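Local atomic coordinates of ketosynthase (Streptomyces sp. MSC090213JE08, PDB entry 6KXD), a protein that probably catalyses the decarboxylative condensation of an acyl chain with malonyl-[ACP] to give 3-oxoacyl-[ACP], as the ketosynthase of a highly reducing type II polyketide synthase. Residues A[65-69]-A[70-74]; A[241-244]-A[245-249]. All blocks are in the same frame, centred on the assembly; numbering follows the deposited sequence.

Contact 1 (A[65-69]-A[70-74]); sequences RWIHH and VPLDD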
loop_
_atom_site.group_PDB
_atom_site.type_symbol
_atom_site.label_atom_id
_atom_site.label_comp_id
_atom_site.label_asym_id
_atom_site.label_seq_id
_atom_site.Cartn_x
_atom_site.Cartn_y
_atom_site.Cartn_z
ATOM N N ARG A 65 4.996 -10.519 -24.597
ATOM C CA ARG A 65 3.656 -11.035 -24.857
ATOM C C ARG A 65 2.600 -10.014 -24.407
ATOM O O ARG A 65 1.519 -9.966 -24.973
ATOM C CB ARG A 65 3.444 -12.400 -24.193
ATOM C CG ARG A 65 3.984 -13.577 -24.995
ATOM C CD ARG A 65 3.609 -14.959 -24.464
ATOM N NE ARG A 65 2.179 -15.250 -24.291
ATOM C CZ ARG A 65 1.233 -15.216 -25.243
ATOM N NH1 ARG A 65 1.306 -14.371 -26.257
ATOM N NH2 ARG A 65 0.189 -16.026 -25.159
ATOM N N TRP A 66 2.927 -9.177 -23.412
ATOM C CA TRP A 66 1.922 -8.446 -22.643
ATOM C C TRP A 66 2.132 -6.934 -22.700
ATOM O O TRP A 66 1.148 -6.156 -22.664
ATOM C CB TRP A 66 1.988 -8.920 -21.191
ATOM C CG TRP A 66 2.245 -10.393 -21.076
ATOM C CD1 TRP A 66 3.399 -11.020 -20.697
ATOM C CD2 TRP A 66 1.301 -11.426 -21.362
ATOM N NE1 TRP A 66 3.232 -12.379 -20.696
ATOM C CE2 TRP A 66 1.962 -12.657 -21.130
ATOM C CE3 TRP A 66 -0.028 -11.426 -21.797
ATOM C CZ2 TRP A 66 1.316 -13.877 -21.300
ATOM C CZ3 TRP A 66 -0.654 -12.636 -21.993
ATOM C CH2 TRP A 66 0.012 -13.839 -21.749
ATOM N N ILE A 67 3.407 -6.539 -22.707
ATOM C CA ILE A 67 3.807 -5.167 -22.505
ATOM C C ILE A 67 4.206 -4.576 -23.853
ATOM O O ILE A 67 5.090 -5.102 -24.535
ATOM C CB ILE A 67 4.941 -5.053 -21.485
ATOM C CG1 ILE A 67 4.513 -5.696 -20.165
ATOM C CG2 ILE A 67 5.332 -3.605 -21.278
ATOM C CD1 ILE A 67 5.609 -5.770 -19.157
ATOM N N HIS A 68 3.522 -3.483 -24.193
ATOM C CA HIS A 68 3.616 -2.900 -25.537
ATOM C C HIS A 68 4.149 -1.476 -25.504
ATOM O O HIS A 68 4.854 -1.047 -26.472
ATOM C CB HIS A 68 2.238 -2.951 -26.202
ATOM C CG HIS A 68 1.791 -4.326 -26.526
ATOM N ND1 HIS A 68 2.216 -4.984 -27.670
ATOM C CD2 HIS A 68 0.938 -5.153 -25.893
ATOM C CE1 HIS A 68 1.678 -6.181 -27.696
ATOM N NE2 HIS A 68 0.895 -6.306 -26.619
ATOM N N HIS A 69 3.769 -0.713 -24.462
ATOM C CA HIS A 69 3.886 0.719 -24.461
ATOM C C HIS A 69 4.962 1.193 -23.509
ATOM O O HIS A 69 5.615 2.106 -23.797
ATOM C CB HIS A 69 2.569 1.397 -24.086
ATOM C CG HIS A 69 1.526 1.142 -25.094
ATOM N ND1 HIS A 69 0.250 0.721 -24.770
ATOM C CD2 HIS A 69 1.588 1.236 -26.437
ATOM C CE1 HIS A 69 -0.440 0.594 -25.881
ATOM N NE2 HIS A 69 0.366 0.874 -26.915
ATOM N N VAL A 70 5.033 0.587 -22.319
ATOM C CA VAL A 70 5.922 1.039 -21.318
ATOM C C VAL A 70 7.277 0.398 -21.598
ATOM O O VAL A 70 7.368 -0.819 -21.649
ATOM C CB VAL A 70 5.395 0.641 -19.924
ATOM C CG1 VAL A 70 6.395 1.048 -18.863
ATOM C CG2 VAL A 70 4.036 1.265 -19.654
ATOM N N PRO A 71 8.384 1.153 -21.714
ATOM C CA PRO A 71 9.700 0.537 -21.802
ATOM C C PRO A 71 9.947 -0.357 -20.589
ATOM O O PRO A 71 9.639 0.052 -19.480
ATOM C CB PRO A 71 10.676 1.704 -21.766
ATOM C CG PRO A 71 9.859 2.885 -22.234
ATOM C CD PRO A 71 8.451 2.608 -21.779
ATOM N N LEU A 72 10.515 -1.531 -20.831
ATOM C CA LEU A 72 10.789 -2.505 -19.762
ATOM C C LEU A 72 11.708 -1.933 -18.690
ATOM O O LEU A 72 11.542 -2.283 -17.484
ATOM C CB LEU A 72 11.364 -3.790 -20.365
ATOM C CG LEU A 72 10.416 -4.555 -21.284
ATOM C CD1 LEU A 72 11.107 -5.803 -21.841
ATOM C CD2 LEU A 72 9.132 -4.911 -20.563
ATOM N N ASP A 73 12.638 -1.032 -19.042
ATOM C CA ASP A 73 13.520 -0.557 -18.038
ATOM C C ASP A 73 12.823 0.473 -17.121
ATOM O O ASP A 73 13.430 0.935 -16.191
ATOM C CB ASP A 73 14.823 -0.023 -18.608
ATOM C CG ASP A 73 14.692 1.247 -19.411
ATOM O OD1 ASP A 73 13.575 1.837 -19.462
ATOM O OD2 ASP A 73 15.702 1.603 -20.027
ATOM N N ASP A 74 11.575 0.838 -17.415
ATOM C CA ASP A 74 10.824 1.714 -16.521
ATOM C C ASP A 74 10.313 0.917 -15.327
ATOM O O ASP A 74 9.776 1.477 -14.401
ATOM C CB ASP A 74 9.661 2.365 -17.273
ATOM C CG ASP A 74 10.076 3.594 -18.052
ATOM O OD1 ASP A 74 11.278 3.891 -18.049
ATOM O OD2 ASP A 74 9.163 4.264 -18.619
#
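Ile67 meets Leu72 and the carbonyl of Val70 in a local apolar contact round a bend of the surface loop that runs from strand 54-55 to helix 77-93. The two branches of Ile67 share the work. Its CD1 lies 3.9 Å from Leu72 CD2, and its CG2 rests 3.5 Å from Val70 O and 4.1 Å from the same Leu72 CD2, so one leucine methyl touches both branches. A chi1 of -57° puts CG2 anti to the backbone N of Ile67, near Val70 O, while the extended CG1 arm carries CD1 to Leu72. Pro71 CD lies 3.5 Å from His69 O, two residues back along the chain.

No hydrogen bond links 65-69 to 70-74. The bend is instead held by Glu155 of helix 147-156, whose carboxylate accepts from the backbone N-H groups of His68, His69 and Val70. Ile67 also touches Val83 of helix 77-93, and both Ile67 and Val70 touch Met75. Beyond the bend the chain tightens into the 3-10 segment 72-74, where Asp74 N donates to Pro71 O (2.9 Å). It is a connecting loop, held at its backbone by a helix carboxylate and packed against helices 77-93 and 147-156, in the N-terminal ketoacyl-synthase region.

Contact 2 (A[241-244]-A[245-249]); sequences ESLE and SALAR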
loop_
_atom_site.group_PDB
_atom_site.type_symbol
_atom_site.label_atom_id
_atom_site.label_comp_id
_atom_site.label_asym_id
_atom_site.label_seq_id
_atom_site.Cartn_x
_atom_site.Cartn_y
_atom_site.Cartn_z
ATOM N N GLU A 241 -15.962 -4.739 -11.528
ATOM C CA GLU A 241 -16.881 -3.881 -12.272
ATOM C C GLU A 241 -18.217 -3.838 -11.566
ATOM O O GLU A 241 -18.610 -4.828 -10.959
ATOM C CB GLU A 241 -17.128 -4.446 -13.670
ATOM C CG GLU A 241 -16.102 -4.033 -14.695
ATOM C CD GLU A 241 -16.488 -4.429 -16.118
ATOM O OE1 GLU A 241 -15.943 -5.444 -16.608
ATOM O OE2 GLU A 241 -17.328 -3.717 -16.732
ATOM N N SER A 242 -18.898 -2.692 -11.631
ATOM C CA SER A 242 -20.260 -2.649 -11.098
ATOM C C SER A 242 -21.068 -3.688 -11.873
ATOM O O SER A 242 -20.804 -3.892 -13.053
ATOM C CB SER A 242 -20.877 -1.290 -11.203
ATOM O OG SER A 242 -21.133 -0.965 -12.554
ATOM N N LEU A 243 -21.979 -4.392 -11.194
ATOM C CA LEU A 243 -22.877 -5.308 -11.925
ATOM C C LEU A 243 -23.526 -4.576 -13.112
ATOM O O LEU A 243 -23.576 -5.109 -14.204
ATOM C CB LEU A 243 -23.939 -5.869 -10.980
ATOM C CG LEU A 243 -24.938 -6.819 -11.650
ATOM C CD1 LEU A 243 -24.202 -7.990 -12.288
ATOM C CD2 LEU A 243 -25.978 -7.314 -10.652
ATOM N N GLU A 244 -24.019 -3.355 -12.873
ATOM C CA GLU A 244 -24.642 -2.527 -13.901
ATOM C C GLU A 244 -23.768 -2.482 -15.152
ATOM O O GLU A 244 -24.245 -2.684 -16.251
ATOM C CB GLU A 244 -24.767 -1.074 -13.454
ATOM C CG GLU A 244 -26.005 -0.742 -12.659
ATOM C CD GLU A 244 -25.913 0.656 -12.068
ATOM O OE1 GLU A 244 -26.461 1.597 -12.690
ATOM O OE2 GLU A 244 -25.256 0.808 -11.004
ATOM N N SER A 245 -22.491 -2.135 -14.950
ATOM C CA SER A 245 -21.537 -1.893 -16.020
ATOM C C SER A 245 -21.165 -3.195 -16.743
ATOM O O SER A 245 -20.899 -3.205 -17.920
ATOM C CB SER A 245 -20.296 -1.239 -15.469
ATOM O OG SER A 245 -19.255 -1.309 -16.427
ATOM N N ALA A 246 -21.060 -4.288 -15.989
ATOM C CA ALA A 246 -20.755 -5.602 -16.547
ATOM C C ALA A 246 -21.926 -6.081 -17.425
ATOM O O ALA A 246 -21.729 -6.399 -18.607
ATOM C CB ALA A 246 -20.483 -6.562 -15.418
ATOM N N LEU A 247 -23.139 -6.106 -16.847
ATOM C CA LEU A 247 -24.346 -6.581 -17.544
ATOM C C LEU A 247 -24.519 -5.790 -18.841
ATOM O O LEU A 247 -24.673 -6.388 -19.903
ATOM C CB LEU A 247 -25.575 -6.424 -16.644
ATOM C CG LEU A 247 -25.670 -7.409 -15.478
ATOM C CD1 LEU A 247 -26.984 -7.247 -14.721
ATOM C CD2 LEU A 247 -25.482 -8.840 -15.961
ATOM N N ALA A 248 -24.441 -4.454 -18.732
ATOM C CA ALA A 248 -24.653 -3.510 -19.859
ATOM C C ALA A 248 -23.611 -3.665 -20.984
ATOM O O ALA A 248 -23.815 -3.161 -22.057
ATOM C CB ALA A 248 -24.659 -2.086 -19.339
ATOM N N ARG A 249 -22.482 -4.319 -20.716
ATOM C CA ARG A 249 -21.316 -4.390 -21.620
ATOM C C ARG A 249 -21.293 -5.752 -22.328
ATOM O O ARG A 249 -20.528 -5.960 -23.262
ATOM C CB ARG A 249 -20.060 -4.196 -20.755
ATOM C CG ARG A 249 -18.756 -3.911 -21.489
ATOM C CD ARG A 249 -17.664 -3.432 -20.533
ATOM N NE ARG A 249 -17.189 -4.416 -19.551
ATOM C CZ ARG A 249 -16.356 -5.410 -19.841
ATOM N NH1 ARG A 249 -16.170 -5.729 -21.111
ATOM N NH2 ARG A 249 -15.731 -6.090 -18.886
#
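Glu241 and Arg249 form a bidentate salt bridge across a strand-to-helix junction with a serine N-cap, in which strand 234-242 of the mixed sheet of the thiolase-like fold passes directly into the short helix 243-247. The carboxylate meets the guanidinium at its edge with the two planes only 19° apart. Arg249 NE donates to the syn lone pair of Glu241 OE2 at 2.9 Å, while Arg249 NH2 reaches Glu241 OE1 in a very short modelled contact. The bend at chi3 of Arg249 (67°) turns its end back towards the strand. Glu241 OE2 takes a second bond on its anti lone pair, from Ser245 OG at 3.1 Å.

Farther along, Leu243 and Leu247 pack one helical turn apart, with Leu243 CD1 3.6 Å from Leu247 CG.

Outside the two segments, Arg103 forms a salt bridge with Glu241 OE2, Thr13 OG1 of strand 10-19 is hydrogen-bonded to OE1, and Ala93 O accepts from Arg249 NH2. The buried carboxylate is thus held by several partners, which probably favours its charged form. Tyr407, near the C-terminus, lies against both leucines.

The start of the helix probably helps to position these groups. Ala246 N donates to Ser242 O (3.0 Å) and Leu247 N to Leu243 O (2.9 Å), the latter nearly straight. Ser242 is the N-cap: its OG, placed between its own backbone N and carbonyl carbon (chi1 69°), accepts from Ser245 N at 3.0 Å and is also bonded to Asp190 OD2.

Contact 1 comes first along the chain and contact 2 well after it, with their centres 29 Å apart and their nearest atoms about 17 Å apart, so they do not touch. Both lie towards the outside of the subunit, their centres about 22 and 25 Å from its centre, and neither is touched by the other chain of the dimer. Contact 2 belongs to the mixed central sheet, at the end of strand 234-242, whereas contact 1 sits in a loop flanked by helices 77-93 and 147-156. Helix 77-93 reaches both: Val83 touches Ile67, and the carbonyl O of Ala93, its last residue, accepts a hydrogen bond from Arg249. Both are structural contacts, one in a loop and one at a strand-helix junction.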